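Local coordinates for DNA polymerase sliding clamp 2 (Thermococcus kodakarensis, PDB 3LX2), which forms a ring-shaped homotrimer around DNA that probably acts as a sliding platform, tethering the replicative polymerase and other proteins during replication, at residues Glu67-Phe71 against Pro114-Ala118. Numbering follows the deposited sequence.
Sequences EAIAF and PLIDA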
ATOM      1  N   GLU A  67     -31.505 -17.085  20.615  1.00 61.30           N
ATOM      2  CA  GLU A  67     -31.119 -16.010  21.494  1.00 61.25           C
ATOM      3  C   GLU A  67     -30.333 -14.919  20.767  1.00 60.30           C
ATOM      4  O   GLU A  67     -29.733 -15.156  19.701  1.00 60.08           O
ATOM      5  CB  GLU A  67     -30.307 -16.535  22.676  1.00 61.95           C
ATOM      6  CG  GLU A  67     -28.953 -17.106  22.322  1.00 65.75           C
ATOM      7  CD  GLU A  67     -27.971 -17.053  23.503  1.00 71.87           C
ATOM      8  OE1 GLU A  67     -27.387 -18.115  23.838  1.00 72.17           O
ATOM      9  OE2 GLU A  67     -27.780 -15.945  24.093  1.00 72.73           O
ATOM     10  N   ALA A  68     -30.362 -13.734  21.375  1.00 58.31           N
ATOM     11  CA  ALA A  68     -29.559 -12.597  20.993  1.00 56.47           C
ATOM     12  C   ALA A  68     -28.213 -12.629  21.662  1.00 55.51           C
ATOM     13  O   ALA A  68     -28.128 -12.730  22.896  1.00 55.94           O
ATOM     14  CB  ALA A  68     -30.264 -11.324  21.382  1.00 56.65           C
ATOM     15  N   ILE A  69     -27.160 -12.502  20.859  1.00 53.54           N
ATOM     16  CA  ILE A  69     -25.818 -12.253  21.379  1.00 51.92           C
ATOM     17  C   ILE A  69     -25.348 -10.872  20.975  1.00 51.83           C
ATOM     18  O   ILE A  69     -25.793 -10.312  19.958  1.00 53.26           O
ATOM     19  CB  ILE A  69     -24.783 -13.274  20.888  1.00 51.47           C
ATOM     20  CG1 ILE A  69     -24.932 -13.499  19.386  1.00 51.61           C
ATOM     21  CG2 ILE A  69     -24.892 -14.581  21.686  1.00 51.29           C
ATOM     22  CD1 ILE A  69     -23.863 -14.384  18.798  1.00 52.92           C
ATOM     23  N   ALA A  70     -24.427 -10.326  21.748  1.00 50.47           N
ATOM     24  CA  ALA A  70     -23.964  -8.986  21.533  1.00 50.71           C
ATOM     25  C   ALA A  70     -22.469  -8.944  21.813  1.00 50.44           C
ATOM     26  O   ALA A  70     -21.980  -9.595  22.734  1.00 50.53           O
ATOM     27  CB  ALA A  70     -24.729  -8.002  22.465  1.00 50.95           C
ATOM     28  N   PHE A  71     -21.731  -8.191  21.014  1.00 50.16           N
ATOM     29  CA  PHE A  71     -20.286  -8.187  21.190  1.00 50.70           C
ATOM     30  C   PHE A  71     -19.654  -6.969  20.553  1.00 49.78           C
ATOM     31  O   PHE A  71     -20.284  -6.252  19.786  1.00 49.53           O
ATOM     32  CB  PHE A  71     -19.674  -9.480  20.629  1.00 50.74           C
ATOM     33  CG  PHE A  71     -20.245  -9.856  19.313  1.00 52.33           C
ATOM     34  CD1 PHE A  71     -19.694  -9.361  18.147  1.00 53.59           C
ATOM     35  CD2 PHE A  71     -21.380 -10.649  19.241  1.00 51.33           C
ATOM     36  CE1 PHE A  71     -20.259  -9.668  16.923  1.00 55.10           C
ATOM     37  CE2 PHE A  71     -21.942 -10.966  18.033  1.00 53.17           C
ATOM     38  CZ  PHE A  71     -21.369 -10.483  16.865  1.00 55.54           C
ATOM     39  N   PRO A 114     -15.567 -12.091  24.610  1.00 53.76           N
ATOM     40  CA  PRO A 114     -16.540 -11.928  25.714  1.00 55.17           C
ATOM     41  C   PRO A 114     -17.800 -11.309  25.179  1.00 56.26           C
ATOM     42  O   PRO A 114     -17.741 -10.374  24.407  1.00 57.14           O
ATOM     43  CB  PRO A 114     -15.839 -10.966  26.655  1.00 54.95           C
ATOM     44  CG  PRO A 114     -15.005 -10.079  25.720  1.00 54.23           C
ATOM     45  CD  PRO A 114     -14.575 -11.001  24.583  1.00 54.03           C
ATOM     46  N   LEU A 115     -18.927 -11.870  25.547  1.00 58.51           N
ATOM     47  CA  LEU A 115     -20.207 -11.354  25.131  1.00 60.51           C
ATOM     48  C   LEU A 115     -20.604 -10.240  26.050  1.00 62.46           C
ATOM     49  O   LEU A 115     -20.082 -10.135  27.162  1.00 62.43           O
ATOM     50  CB  LEU A 115     -21.239 -12.459  25.224  1.00 60.54           C
ATOM     51  CG  LEU A 115     -20.984 -13.546  24.189  1.00 60.04           C
ATOM     52  CD1 LEU A 115     -21.867 -14.740  24.440  1.00 57.04           C
ATOM     53  CD2 LEU A 115     -21.199 -12.936  22.802  1.00 58.59           C
ATOM     54  N   ILE A 116     -21.529  -9.400  25.596  1.00 65.01           N
ATOM     55  CA  ILE A 116     -22.023  -8.335  26.452  1.00 68.08           C
ATOM     56  C   ILE A 116     -23.537  -8.269  26.511  1.00 70.13           C
ATOM     57  O   ILE A 116     -24.218  -8.995  25.784  1.00 70.22           O
ATOM     58  CB  ILE A 116     -21.393  -6.936  26.145  1.00 67.75           C
ATOM     59  CG1 ILE A 116     -21.948  -6.368  24.853  1.00 67.83           C
ATOM     60  CG2 ILE A 116     -19.841  -6.996  26.217  1.00 67.87           C
ATOM     61  CD1 ILE A 116     -21.120  -5.273  24.271  1.00 69.63           C
ATOM     62  N   ASP A 117     -24.030  -7.385  27.389  1.00 72.89           N
ATOM     63  CA  ASP A 117     -25.463  -7.072  27.547  1.00 75.41           C
ATOM     64  C   ASP A 117     -26.196  -6.983  26.215  1.00 76.10           C
ATOM     65  O   ASP A 117     -25.927  -6.092  25.415  1.00 76.27           O
ATOM     66  CB  ASP A 117     -25.642  -5.760  28.357  1.00 75.55           C
ATOM     67  CG  ASP A 117     -27.065  -5.626  29.000  1.00 77.58           C
ATOM     68  OD1 ASP A 117     -27.951  -6.456  28.687  1.00 76.62           O
ATOM     69  OD2 ASP A 117     -27.295  -4.689  29.826  1.00 78.89           O
ATOM     70  N   ALA A 118     -27.128  -7.909  25.997  1.00 78.21           N
ATOM     71  CA  ALA A 118     -27.890  -8.020  24.725  1.00 79.91           C
ATOM     72  C   ALA A 118     -29.269  -7.289  24.680  1.00 81.33           C
ATOM     73  O   ALA A 118     -30.141  -7.650  23.875  1.00 81.81           O
ATOM     74  CB  ALA A 118     -28.045  -9.499  24.353  1.00 79.35           C
TER
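Ala70 and Ile116 join by a backbone hydrogen bond where the start of the linker between strands 108-114 and 132-137, the interdomain connector of the PCNA clamp fold, crosses edge strand 67-72. Ile116 N donates to Ala70 O at 2.9 Å, and the N-H...O angle of 162° shows a nearly straight bond. The donor nevertheless sits about 40° above the carbonyl plane, not on a lone pair. It is the sole hydrogen bond between the two segments, which run at a wide angle to each other; on its other edge the strand pairs regularly with strand 26-31.

Apolar packing lies on both sides of this bond. On one, Leu115 reaches back with CG anti to its carbonyl carbon (chi1 -68°), bringing CD2 to 4.1 Å from Ile69 CB, while its CD1 meets Ile69 CG2 at the same distance. Leu115 CD2 also approaches Phe71 CD2 obliquely at 4.2 Å; that ring stands edge-to-face with Phe29 and Phe76 in the domain interior. On the other side, Ala70 CB points at the connector and fits against Ile116 CG1 at 4.0 Å, and Ala118 CB lies against the methyls of Ala68 and Ala70.

Carbon-to-oxygen contacts complete the interface. Leu115 CA lies 3.5 Å from Ala70 O. Ala70 CB meets Ile116 O at 3.5 Å and also nears Asp117 O, and Ala118 CB rests 3.5 Å from Ala68 O.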